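Local coordinates for protein alpha-galacturonidase (Bacillus subtilis, PDB 3FEF) that hydrolyses alpha-1,4-linked galacturonate, probably di-galacturonate in nature, as an NAD- and manganese-dependent family 4 glycoside hydrolase that assembles as a homotetramer, at residues Lys7-Ile11 / Leu69-Ala75; Gln16-Arg20 / Lys305-Thr309; Leu26-Glu30 / Arg60-Glu64. All blocks are in the same frame, centred on the assembly; numbering follows the deposited sequence.

Contact 1. Residues Lys7-Ile11 / Leu69-Ala75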
ATOM      1  N   LYS A   7      25.949  29.418  -4.342  1.00 29.84           N
ATOM      2  CA  LYS A   7      26.173  29.213  -5.764  1.00 31.10           C
ATOM      3  C   LYS A   7      24.979  28.571  -6.466  1.00 28.32           C
ATOM      4  O   LYS A   7      24.531  27.483  -6.106  1.00 26.61           O
ATOM      5  CB  LYS A   7      27.445  28.401  -5.998  1.00 29.55           C
ATOM      6  CG  LYS A   7      27.450  27.660  -7.308  1.00 32.92           C
ATOM      7  CD  LYS A   7      28.466  28.205  -8.285  1.00 33.73           C
ATOM      8  CE  LYS A   7      28.401  27.473  -9.615  1.00 35.15           C
ATOM      9  NZ  LYS A   7      29.334  26.312  -9.736  1.00 38.91           N
ATOM     10  N   ILE A   8      24.468  29.276  -7.463  1.00 27.76           N
ATOM     11  CA  ILE A   8      23.339  28.817  -8.239  1.00 27.19           C
ATOM     12  C   ILE A   8      23.799  28.430  -9.645  1.00 28.48           C
ATOM     13  O   ILE A   8      24.466  29.206 -10.336  1.00 30.80           O
ATOM     14  CB  ILE A   8      22.290  29.924  -8.337  1.00 27.04           C
ATOM     15  CG1 ILE A   8      21.752  30.289  -6.951  1.00 26.49           C
ATOM     16  CG2 ILE A   8      21.139  29.503  -9.251  1.00 26.32           C
ATOM     17  CD1 ILE A   8      20.870  31.565  -6.955  1.00 29.34           C
ATOM     18  N   ALA A   9      23.484  27.211 -10.056  1.00 26.89           N
ATOM     19  CA  ALA A   9      23.714  26.815 -11.428  1.00 26.92           C
ATOM     20  C   ALA A   9      22.402  27.036 -12.164  1.00 28.48           C
ATOM     21  O   ALA A   9      21.338  26.644 -11.690  1.00 30.14           O
ATOM     22  CB  ALA A   9      24.133  25.375 -11.503  1.00 25.19           C
ATOM     23  N   TYR A  10      22.467  27.691 -13.312  1.00 30.10           N
ATOM     24  CA  TYR A  10      21.259  27.952 -14.074  1.00 28.28           C
ATOM     25  C   TYR A  10      21.325  27.287 -15.439  1.00 28.14           C
ATOM     26  O   TYR A  10      22.074  27.735 -16.299  1.00 28.19           O
ATOM     27  CB  TYR A  10      21.050  29.444 -14.267  1.00 27.29           C
ATOM     28  CG  TYR A  10      19.626  29.735 -14.608  1.00 28.04           C
ATOM     29  CD1 TYR A  10      18.798  30.344 -13.695  1.00 29.44           C
ATOM     30  CD2 TYR A  10      19.084  29.322 -15.813  1.00 28.78           C
ATOM     31  CE1 TYR A  10      17.478  30.586 -13.982  1.00 30.38           C
ATOM     32  CE2 TYR A  10      17.766  29.561 -16.111  1.00 30.74           C
ATOM     33  CZ  TYR A  10      16.966  30.189 -15.181  1.00 29.16           C
ATOM     34  OH  TYR A  10      15.651  30.431 -15.456  1.00 32.19           O
ATOM     35  N   ILE A  11      20.530  26.232 -15.630  1.00 26.95           N
ATOM     36  CA  ILE A  11      20.457  25.525 -16.901  1.00 24.32           C
ATOM     37  C   ILE A  11      19.313  26.074 -17.755  1.00 27.23           C
ATOM     38  O   ILE A  11      18.134  25.980 -17.398  1.00 23.78           O
ATOM     39  CB  ILE A  11      20.291  24.014 -16.686  1.00 26.71           C
ATOM     40  CG1 ILE A  11      21.410  23.495 -15.792  1.00 23.73           C
ATOM     41  CG2 ILE A  11      20.271  23.293 -18.027  1.00 27.16           C
ATOM     42  CD1 ILE A  11      21.225  22.079 -15.327  1.00 27.91           C
ATOM     43  N   LEU A  69      27.967  22.047 -18.734  1.00 33.36           N
ATOM     44  CA  LEU A  69      27.170  21.648 -17.589  1.00 36.32           C
ATOM     45  C   LEU A  69      28.040  21.435 -16.359  1.00 37.77           C
ATOM     46  O   LEU A  69      27.732  21.924 -15.260  1.00 35.61           O
ATOM     47  CB  LEU A  69      26.458  20.327 -17.882  1.00 39.06           C
ATOM     48  CG  LEU A  69      25.016  20.234 -18.385  1.00 42.11           C
ATOM     49  CD1 LEU A  69      24.648  18.769 -18.606  1.00 39.80           C
ATOM     50  CD2 LEU A  69      24.044  20.890 -17.394  1.00 41.42           C
ATOM     51  N   LYS A  70      29.112  20.671 -16.541  1.00 35.03           N
ATOM     52  CA  LYS A  70      30.012  20.352 -15.448  1.00 37.28           C
ATOM     53  C   LYS A  70      30.487  21.605 -14.720  1.00 36.52           C
ATOM     54  O   LYS A  70      30.531  21.637 -13.505  1.00 38.99           O
ATOM     55  CB  LYS A  70      31.222  19.572 -15.963  1.00 38.63           C
ATOM     56  CG  LYS A  70      32.374  19.495 -14.974  1.00 39.71           C
ATOM     57  CD  LYS A  70      33.491  18.630 -15.531  1.00 43.38           C
ATOM     58  CE  LYS A  70      34.422  18.137 -14.432  1.00 44.57           C
ATOM     59  NZ  LYS A  70      35.523  17.325 -15.038  1.00 48.39           N
ATOM     60  N   LYS A  71      30.855  22.630 -15.468  1.00 37.65           N
ATOM     61  CA  LYS A  71      31.334  23.860 -14.862  1.00 39.97           C
ATOM     62  C   LYS A  71      30.207  24.601 -14.135  1.00 37.96           C
ATOM     63  O   LYS A  71      30.410  25.133 -13.058  1.00 36.00           O
ATOM     64  CB  LYS A  71      31.959  24.749 -15.927  1.00 43.97           C
ATOM     65  CG  LYS A  71      33.394  25.187 -15.617  1.00 49.10           C
ATOM     66  CD  LYS A  71      34.207  25.359 -16.910  1.00 51.57           C
ATOM     67  CE  LYS A  71      33.320  25.862 -18.051  1.00 51.93           C
ATOM     68  NZ  LYS A  71      33.975  25.754 -19.396  1.00 53.94           N
ATOM     69  N   ALA A  72      29.019  24.626 -14.729  1.00 37.51           N
ATOM     70  CA  ALA A  72      27.855  25.205 -14.066  1.00 36.87           C
ATOM     71  C   ALA A  72      27.577  24.509 -12.734  1.00 33.97           C
ATOM     72  O   ALA A  72      27.353  25.168 -11.725  1.00 33.58           O
ATOM     73  CB  ALA A  72      26.634  25.130 -14.963  1.00 35.27           C
ATOM     74  N   LEU A  73      27.649  23.182 -12.732  1.00 34.32           N
ATOM     75  CA  LEU A  73      27.182  22.385 -11.602  1.00 35.19           C
ATOM     76  C   LEU A  73      28.182  22.302 -10.443  1.00 36.79           C
ATOM     77  O   LEU A  73      27.791  22.222  -9.282  1.00 35.68           O
ATOM     78  CB  LEU A  73      26.779  20.981 -12.062  1.00 33.15           C
ATOM     79  CG  LEU A  73      25.598  20.858 -13.048  1.00 32.95           C
ATOM     80  CD1 LEU A  73      25.408  19.422 -13.456  1.00 29.23           C
ATOM     81  CD2 LEU A  73      24.278  21.400 -12.480  1.00 30.66           C
ATOM     82  N   SER A  74      29.470  22.322 -10.747  1.00 36.04           N
ATOM     83  CA  SER A  74      30.444  22.049  -9.713  1.00 37.91           C
ATOM     84  C   SER A  74      30.255  23.013  -8.545  1.00 36.23           C
ATOM     85  O   SER A  74      30.173  24.223  -8.737  1.00 35.30           O
ATOM     86  CB  SER A  74      31.872  22.120 -10.268  1.00 39.68           C
ATOM     87  OG  SER A  74      32.300  23.466 -10.349  1.00 42.24           O
ATOM     88  N   ALA A  75      30.165  22.458  -7.340  1.00 33.56           N
ATOM     89  CA  ALA A  75      29.959  23.241  -6.125  1.00 32.33           C
ATOM     90  C   ALA A  75      28.623  23.990  -6.070  1.00 32.09           C
ATOM     91  O   ALA A  75      28.466  24.907  -5.275  1.00 35.24           O
ATOM     92  CB  ALA A  75      31.123  24.215  -5.920  1.00 32.79           C
TER

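Contact 2. Residues Gln16-Arg20 / Lys305-Thr309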
ATOM      1  N   GLN A  16      14.938  34.112 -21.456  1.00 44.15           N
ATOM      2  CA  GLN A  16      14.462  35.476 -21.436  1.00 42.21           C
ATOM      3  C   GLN A  16      13.142  35.557 -20.677  1.00 42.57           C
ATOM      4  O   GLN A  16      12.454  36.576 -20.732  1.00 42.36           O
ATOM      5  CB  GLN A  16      14.340  36.017 -22.869  1.00 43.40           C
ATOM      6  CG  GLN A  16      15.701  36.386 -23.486  1.00 43.45           C
ATOM      7  CD  GLN A  16      15.636  36.727 -24.971  1.00 44.13           C
ATOM      8  OE1 GLN A  16      16.088  37.791 -25.389  1.00 42.95           O
ATOM      9  NE2 GLN A  16      15.088  35.816 -25.774  1.00 44.12           N
ATOM     10  N   GLY A  17      12.799  34.474 -19.968  1.00 41.52           N
ATOM     11  CA  GLY A  17      11.597  34.426 -19.108  1.00 36.67           C
ATOM     12  C   GLY A  17      11.964  34.195 -17.641  1.00 37.29           C
ATOM     13  O   GLY A  17      12.193  35.147 -16.878  1.00 33.22           O
ATOM     14  N   TRP A  18      12.044  32.925 -17.249  1.00 33.65           N
ATOM     15  CA  TRP A  18      12.463  32.558 -15.889  1.00 34.82           C
ATOM     16  C   TRP A  18      13.788  33.155 -15.409  1.00 34.26           C
ATOM     17  O   TRP A  18      13.867  33.611 -14.279  1.00 35.24           O
ATOM     18  CB  TRP A  18      12.467  31.029 -15.713  1.00 36.28           C
ATOM     19  CG  TRP A  18      11.087  30.464 -15.864  1.00 36.86           C
ATOM     20  CD1 TRP A  18      10.585  29.784 -16.938  1.00 35.70           C
ATOM     21  CD2 TRP A  18      10.015  30.586 -14.924  1.00 36.42           C
ATOM     22  NE1 TRP A  18       9.267  29.452 -16.706  1.00 37.63           N
ATOM     23  CE2 TRP A  18       8.898  29.935 -15.477  1.00 39.13           C
ATOM     24  CE3 TRP A  18       9.906  31.156 -13.651  1.00 39.36           C
ATOM     25  CZ2 TRP A  18       7.677  29.846 -14.801  1.00 41.99           C
ATOM     26  CZ3 TRP A  18       8.697  31.076 -12.985  1.00 41.13           C
ATOM     27  CH2 TRP A  18       7.595  30.427 -13.561  1.00 42.35           C
ATOM     28  N   ALA A  19      14.835  33.132 -16.228  1.00 34.41           N
ATOM     29  CA  ALA A  19      16.123  33.702 -15.779  1.00 37.69           C
ATOM     30  C   ALA A  19      16.007  35.180 -15.361  1.00 34.26           C
ATOM     31  O   ALA A  19      16.561  35.589 -14.348  1.00 34.38           O
ATOM     32  CB  ALA A  19      17.225  33.519 -16.845  1.00 37.91           C
ATOM     33  N   ARG A  20      15.281  35.963 -16.146  1.00 35.13           N
ATOM     34  CA  ARG A  20      15.062  37.389 -15.871  1.00 37.50           C
ATOM     35  C   ARG A  20      14.299  37.598 -14.566  1.00 38.20           C
ATOM     36  O   ARG A  20      14.691  38.399 -13.715  1.00 38.21           O
ATOM     37  CB  ARG A  20      14.266  38.038 -17.009  1.00 37.04           C
ATOM     38  CG  ARG A  20      15.020  38.150 -18.300  1.00 37.32           C
ATOM     39  CD  ARG A  20      16.259  39.001 -18.130  1.00 38.40           C
ATOM     40  NE  ARG A  20      17.161  38.763 -19.243  1.00 36.97           N
ATOM     41  CZ  ARG A  20      16.994  39.294 -20.447  1.00 38.28           C
ATOM     42  NH1 ARG A  20      15.971  40.113 -20.659  1.00 34.57           N
ATOM     43  NH2 ARG A  20      17.848  39.008 -21.432  1.00 36.65           N
ATOM     44  N   LYS A 305      11.400  40.061 -27.375  1.00 42.23           N
ATOM     45  CA  LYS A 305      12.244  39.858 -26.192  1.00 40.25           C
ATOM     46  C   LYS A 305      13.724  39.999 -26.555  1.00 39.66           C
ATOM     47  O   LYS A 305      14.522  40.518 -25.777  1.00 37.04           O
ATOM     48  CB  LYS A 305      11.989  38.490 -25.535  1.00 42.46           C
ATOM     49  CG  LYS A 305      10.753  38.420 -24.637  1.00 43.15           C
ATOM     50  CD  LYS A 305      10.617  37.033 -24.008  1.00 45.33           C
ATOM     51  CE  LYS A 305       9.795  37.066 -22.711  1.00 48.20           C
ATOM     52  NZ  LYS A 305       8.405  37.597 -22.904  1.00 49.64           N
ATOM     53  N   ARG A 306      14.091  39.522 -27.739  1.00 39.69           N
ATOM     54  CA  ARG A 306      15.457  39.692 -28.218  1.00 41.81           C
ATOM     55  C   ARG A 306      15.828  41.156 -28.359  1.00 41.63           C
ATOM     56  O   ARG A 306      16.950  41.549 -28.032  1.00 40.93           O
ATOM     57  CB  ARG A 306      15.675  38.950 -29.535  1.00 43.14           C
ATOM     58  CG  ARG A 306      16.337  37.625 -29.305  1.00 48.16           C
ATOM     59  CD  ARG A 306      15.869  36.572 -30.268  1.00 52.03           C
ATOM     60  NE  ARG A 306      16.148  35.251 -29.716  1.00 56.18           N
ATOM     61  CZ  ARG A 306      16.074  34.123 -30.408  1.00 57.45           C
ATOM     62  NH1 ARG A 306      15.733  34.156 -31.692  1.00 57.75           N
ATOM     63  NH2 ARG A 306      16.348  32.967 -29.817  1.00 56.59           N
ATOM     64  N   GLN A 307      14.875  41.959 -28.823  1.00 40.92           N
ATOM     65  CA  GLN A 307      15.103  43.390 -28.997  1.00 43.69           C
ATOM     66  C   GLN A 307      15.252  44.071 -27.659  1.00 41.69           C
ATOM     67  O   GLN A 307      16.162  44.869 -27.464  1.00 42.56           O
ATOM     68  CB  GLN A 307      13.954  44.034 -29.775  1.00 45.22           C
ATOM     69  CG  GLN A 307      13.844  43.529 -31.190  1.00 50.07           C
ATOM     70  CD  GLN A 307      12.618  44.067 -31.904  1.00 52.73           C
ATOM     71  OE1 GLN A 307      12.412  45.282 -31.982  1.00 53.07           O
ATOM     72  NE2 GLN A 307      11.795  43.163 -32.431  1.00 53.02           N
ATOM     73  N   GLU A 308      14.350  43.752 -26.736  1.00 42.61           N
ATOM     74  CA  GLU A 308      14.441  44.284 -25.386  1.00 42.95           C
ATOM     75  C   GLU A 308      15.798  43.956 -24.764  1.00 41.97           C
ATOM     76  O   GLU A 308      16.456  44.822 -24.175  1.00 41.05           O
ATOM     77  CB  GLU A 308      13.309  43.768 -24.496  1.00 45.30           C
ATOM     78  CG  GLU A 308      13.039  44.702 -23.321  1.00 51.66           C
ATOM     79  CD  GLU A 308      12.674  43.981 -22.028  1.00 56.58           C
ATOM     80  OE1 GLU A 308      12.337  42.771 -22.069  1.00 57.45           O
ATOM     81  OE2 GLU A 308      12.728  44.639 -20.957  1.00 58.37           O
ATOM     82  N   THR A 309      16.220  42.705 -24.903  1.00 39.60           N
ATOM     83  CA  THR A 309      17.540  42.305 -24.417  1.00 40.84           C
ATOM     84  C   THR A 309      18.672  43.170 -25.007  1.00 41.06           C
ATOM     85  O   THR A 309      19.584  43.594 -24.288  1.00 39.75           O
ATOM     86  CB  THR A 309      17.839  40.841 -24.741  1.00 40.39           C
ATOM     87  OG1 THR A 309      16.964  39.986 -23.981  1.00 39.29           O
ATOM     88  CG2 THR A 309      19.313  40.525 -24.434  1.00 38.20           C
TER

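Contact 3. Residues Leu26-Glu30 / Arg60-Glu64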
ATOM      1  N   LEU A  26      16.437  38.136  -7.235  1.00 30.77           N
ATOM      2  CA  LEU A  26      17.734  38.100  -6.570  1.00 32.32           C
ATOM      3  C   LEU A  26      18.224  39.501  -6.263  1.00 33.78           C
ATOM      4  O   LEU A  26      18.846  39.748  -5.227  1.00 36.41           O
ATOM      5  CB  LEU A  26      18.777  37.373  -7.423  1.00 29.59           C
ATOM      6  CG  LEU A  26      18.628  35.857  -7.509  1.00 29.45           C
ATOM      7  CD1 LEU A  26      19.704  35.305  -8.454  1.00 29.27           C
ATOM      8  CD2 LEU A  26      18.757  35.246  -6.127  1.00 27.31           C
ATOM      9  N   SER A  27      17.953  40.427  -7.163  1.00 33.92           N
ATOM     10  CA  SER A  27      18.573  41.733  -7.031  1.00 37.04           C
ATOM     11  C   SER A  27      18.026  42.484  -5.824  1.00 37.62           C
ATOM     12  O   SER A  27      18.703  43.339  -5.279  1.00 39.97           O
ATOM     13  CB  SER A  27      18.412  42.547  -8.318  1.00 34.63           C
ATOM     14  OG  SER A  27      17.082  43.016  -8.442  1.00 40.64           O
ATOM     15  N   ILE A  28      16.811  42.159  -5.395  1.00 38.70           N
ATOM     16  CA  ILE A  28      16.224  42.845  -4.238  1.00 42.16           C
ATOM     17  C   ILE A  28      16.236  42.078  -2.909  1.00 43.18           C
ATOM     18  O   ILE A  28      15.845  42.626  -1.885  1.00 42.29           O
ATOM     19  CB  ILE A  28      14.776  43.312  -4.502  1.00 41.98           C
ATOM     20  CG1 ILE A  28      13.899  42.138  -4.952  1.00 41.55           C
ATOM     21  CG2 ILE A  28      14.763  44.431  -5.530  1.00 41.77           C
ATOM     22  CD1 ILE A  28      12.504  42.564  -5.347  1.00 42.86           C
ATOM     23  N   ASP A  29      16.659  40.816  -2.911  1.00 44.88           N
ATOM     24  CA  ASP A  29      16.731  40.080  -1.650  1.00 44.62           C
ATOM     25  C   ASP A  29      18.039  40.396  -0.937  1.00 45.11           C
ATOM     26  O   ASP A  29      19.112  40.224  -1.499  1.00 47.32           O
ATOM     27  CB  ASP A  29      16.576  38.572  -1.863  1.00 45.63           C
ATOM     28  CG  ASP A  29      15.949  37.884  -0.661  1.00 45.59           C
ATOM     29  OD1 ASP A  29      16.604  37.799   0.399  1.00 45.49           O
ATOM     30  OD2 ASP A  29      14.787  37.445  -0.767  1.00 48.79           O
ATOM     31  N   GLU A  30      17.954  40.877   0.297  1.00 45.46           N
ATOM     32  CA  GLU A  30      19.156  41.264   1.026  1.00 45.41           C
ATOM     33  C   GLU A  30      19.644  40.135   1.939  1.00 43.33           C
ATOM     34  O   GLU A  30      20.696  40.230   2.568  1.00 44.90           O
ATOM     35  CB  GLU A  30      18.908  42.561   1.806  1.00 49.17           C
ATOM     36  CG  GLU A  30      18.194  43.634   0.969  1.00 53.34           C
ATOM     37  CD  GLU A  30      18.523  45.062   1.395  1.00 55.69           C
ATOM     38  OE1 GLU A  30      19.386  45.252   2.279  1.00 56.59           O
ATOM     39  OE2 GLU A  30      17.920  46.001   0.833  1.00 58.20           O
ATOM     40  N   ARG A  60      25.262  42.323  -5.467  1.00 49.31           N
ATOM     41  CA  ARG A  60      24.889  41.222  -4.605  1.00 47.13           C
ATOM     42  C   ARG A  60      25.233  39.879  -5.269  1.00 45.59           C
ATOM     43  O   ARG A  60      25.798  38.975  -4.641  1.00 44.15           O
ATOM     44  CB  ARG A  60      23.384  41.322  -4.334  1.00 51.22           C
ATOM     45  CG  ARG A  60      22.782  40.222  -3.466  1.00 53.38           C
ATOM     46  CD  ARG A  60      21.281  40.470  -3.248  1.00 54.52           C
ATOM     47  NE  ARG A  60      21.014  41.677  -2.465  1.00 55.72           N
ATOM     48  CZ  ARG A  60      21.739  42.071  -1.418  1.00 55.03           C
ATOM     49  NH1 ARG A  60      22.769  41.347  -1.008  1.00 54.49           N
ATOM     50  NH2 ARG A  60      21.422  43.178  -0.767  1.00 53.94           N
ATOM     51  N   TRP A  61      24.894  39.753  -6.547  1.00 40.31           N
ATOM     52  CA  TRP A  61      25.153  38.525  -7.270  1.00 38.03           C
ATOM     53  C   TRP A  61      26.053  38.706  -8.494  1.00 35.27           C
ATOM     54  O   TRP A  61      25.818  39.563  -9.319  1.00 35.62           O
ATOM     55  CB  TRP A  61      23.831  37.851  -7.647  1.00 36.16           C
ATOM     56  CG  TRP A  61      23.079  37.355  -6.436  1.00 32.91           C
ATOM     57  CD1 TRP A  61      22.245  38.078  -5.628  1.00 32.77           C
ATOM     58  CD2 TRP A  61      23.117  36.033  -5.893  1.00 32.91           C
ATOM     59  NE1 TRP A  61      21.760  37.282  -4.616  1.00 30.59           N
ATOM     60  CE2 TRP A  61      22.275  36.021  -4.762  1.00 32.45           C
ATOM     61  CE3 TRP A  61      23.771  34.850  -6.263  1.00 32.16           C
ATOM     62  CZ2 TRP A  61      22.072  34.876  -3.998  1.00 31.76           C
ATOM     63  CZ3 TRP A  61      23.568  33.721  -5.512  1.00 32.00           C
ATOM     64  CH2 TRP A  61      22.728  33.738  -4.388  1.00 32.76           C
ATOM     65  N   ARG A  62      27.083  37.877  -8.598  1.00 33.93           N
ATOM     66  CA  ARG A  62      27.956  37.888  -9.754  1.00 35.02           C
ATOM     67  C   ARG A  62      27.541  36.792 -10.735  1.00 34.33           C
ATOM     68  O   ARG A  62      27.434  35.615 -10.373  1.00 34.80           O
ATOM     69  CB  ARG A  62      29.416  37.721  -9.330  1.00 35.97           C
ATOM     70  CG  ARG A  62      30.375  37.335 -10.469  1.00 44.06           C
ATOM     71  CD  ARG A  62      31.665  38.140 -10.377  1.00 50.97           C
ATOM     72  NE  ARG A  62      32.870  37.315 -10.253  1.00 57.00           N
ATOM     73  CZ  ARG A  62      34.107  37.812 -10.121  1.00 60.24           C
ATOM     74  NH1 ARG A  62      34.299  39.131 -10.095  1.00 60.04           N
ATOM     75  NH2 ARG A  62      35.159  36.996 -10.015  1.00 59.58           N
ATOM     76  N   TYR A  63      27.292  37.193 -11.973  1.00 31.58           N
ATOM     77  CA  TYR A  63      26.871  36.274 -13.006  1.00 32.48           C
ATOM     78  C   TYR A  63      28.040  35.931 -13.907  1.00 33.42           C
ATOM     79  O   TYR A  63      28.858  36.782 -14.198  1.00 33.68           O
ATOM     80  CB  TYR A  63      25.767  36.914 -13.836  1.00 32.99           C
ATOM     81  CG  TYR A  63      24.486  37.082 -13.067  1.00 33.02           C
ATOM     82  CD1 TYR A  63      24.300  38.172 -12.213  1.00 32.86           C
ATOM     83  CD2 TYR A  63      23.467  36.138 -13.170  1.00 31.29           C
ATOM     84  CE1 TYR A  63      23.126  38.323 -11.508  1.00 32.59           C
ATOM     85  CE2 TYR A  63      22.288  36.284 -12.458  1.00 33.51           C
ATOM     86  CZ  TYR A  63      22.128  37.373 -11.634  1.00 32.66           C
ATOM     87  OH  TYR A  63      20.958  37.512 -10.939  1.00 37.16           O
ATOM     88  N   GLU A  64      28.112  34.672 -14.326  1.00 34.40           N
ATOM     89  CA  GLU A  64      29.113  34.222 -15.276  1.00 34.48           C
ATOM     90  C   GLU A  64      28.501  33.216 -16.269  1.00 32.60           C
ATOM     91  O   GLU A  64      28.033  32.143 -15.863  1.00 34.53           O
ATOM     92  CB  GLU A  64      30.293  33.586 -14.524  1.00 36.08           C
ATOM     93  CG  GLU A  64      31.550  33.391 -15.370  1.00 42.90           C
ATOM     94  CD  GLU A  64      32.462  32.255 -14.875  1.00 47.48           C
ATOM     95  OE1 GLU A  64      32.286  31.766 -13.729  1.00 47.54           O
ATOM     96  OE2 GLU A  64      33.360  31.841 -15.652  1.00 49.89           O
TER

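Contact 1. Residues Lys7-Ile11 / Leu69-Ala75
Lys7 lays its aliphatic chain along the C-terminal end of helix 69-73, its CG 3.6 Å from the carbonyl O of Ala75. Lys7 NZ donates a very short hydrogen bond of 2.5 Å to Ser74 O and another of 3.0 Å to Ala72 O. These carbonyls lie at the last turn of this short helix and just beyond it, where Ser74 is the first residue to leave helical geometry. Farther along the strand the contact is mostly apolar. Ala9 CB lies 4.3 Å from Ala72 CB and 4.1 Å from Leu73 CD2, and its 3.2 Å approach to Ala72 O marks how closely the two small residues let the backbones draw in, to 5.2 Å between their CA atoms. Ile11 CD1 then meets Leu69 CD2 at 3.7 Å and Leu73 CD2 at 4.2 Å. Strand and helix run nearly antiparallel, at 150°, as expected in a Rossmann-type fold; the 8.0 Å closest approach of the short segments' axes is tight, in keeping with the Ala9-Ala72 pair. Leu69 and Leu73 also reach Ala132 of helix 112-136. Alternate strand residues thus face the helix, grading from a charge that satisfies carbonyls to a largely hydrophobic seam.

Contact 2. Residues Gln16-Arg20 / Lys305-Thr309
The backbones come closest at Gln16 and Lys305, whose CA atoms are 6.8 Å apart. Gly17 holds the N-cap position of helix 18-28, while residues 305-309 form a turn within helix 295-314, so the first turn of one helix meets the flank of another mainly through long side chains. Gln16 extends across the gap and has more of its surface covered than any other residue of the contact: its CB lies 4.0 Å from Lys305 CD, and its terminal amide reaches the turn between Lys305 and Thr309. One turn on, Arg20 NH2 donates a nearly straight hydrogen bond of 2.9 Å to Thr309 OG1, which lies near the guanidinium plane. A second partner, Asn49 of helix 43-53, receives a hydrogen bond from Arg20 NE, and Lys305 forms a salt bridge with Asp301 in its own helix. Here these polar side chains join the Rossmann domain, in the region that by similarity to relatives probably binds NAD, to the C-terminal domain, with the Lys305 side chain about 11 Å from that of His170, the probable proton donor. Ile52 of helix 43-53 touches both Arg20 and Thr309, while Trp18 packs on Tyr10 of strand 6-11.

Contact 3. Residues Leu26-Glu30 / Arg60-Glu64
Apolar packing forms the inner part of this contact, and Leu26 is its hub. The side chain of Leu26 points at the strand and sets its CD2 over the face of the Trp61 indole, 4.2 Å from the centroid of the five-membered ring and 27° off the ring normal, a CH-pi contact; the nearest ring atom, Trp61 CE2, is 3.9 Å from that methyl. Apart from these pairs, the other methyl, Leu26 CD1, makes a van der Waals contact of 3.6 Å with the hydroxyl oxygen, Tyr63 OH. Trp61 and Tyr63, two residues apart on one strand, therefore both reach the same leucine at the C-terminal end of helix 18-28.

Polar and charged groups gather at the outer end, around Arg60. Its chain, extended as far as CD and then turned, passes the C-terminal end of the helix, with Arg60 CD 3.2 Å from Leu26 O, and brings the guanidinium to the turn that follows. Asp29 O lies over one face of that group, 2.6 Å from Arg60 NE, but the angle is too poor for a hydrogen bond. Glu30 CB stands 3.6 Å from Arg60 NH2, and Glu30 OE1 is 4.2 Å from the same NH2, opposite charges close together yet beyond salt-bridge range. Asp29 has its own partner, a salt bridge to Arg31.

Strand 61-66, an outermost strand of the parallel Rossmann sheet within this chain, pairs with strand 34-39, and the end of helix 18-28 packs on one face of the sheet here. Leu26, Trp61 and Tyr63 all touch Val36 of strand 34-39, and Val329 of helix 328-335 meets Leu26 and Asp29 from the C-terminal domain.

How the contacts relate
From the N terminus, strand 6-11 opens the loop that contact 1 closes when helix 69-73 folds back on it. Helix 18-28 follows; its start waits some 285 residues for helix 295-314, which completes contact 2, while its end joins strand 61-66 in contact 3. Contact 3 is nested within the loops of both others, whereas contacts 1 and 2 cross. Residues of strand 6-11 link them: Tyr10 OH lies 2.9 Å from Ala19 N, and Ile8 CD1 is 3.7 Å from Trp61 CZ3. Contacts 1 and 3 thus build helices onto the Rossmann sheet, and contact 2 ties that domain to the C-terminal one.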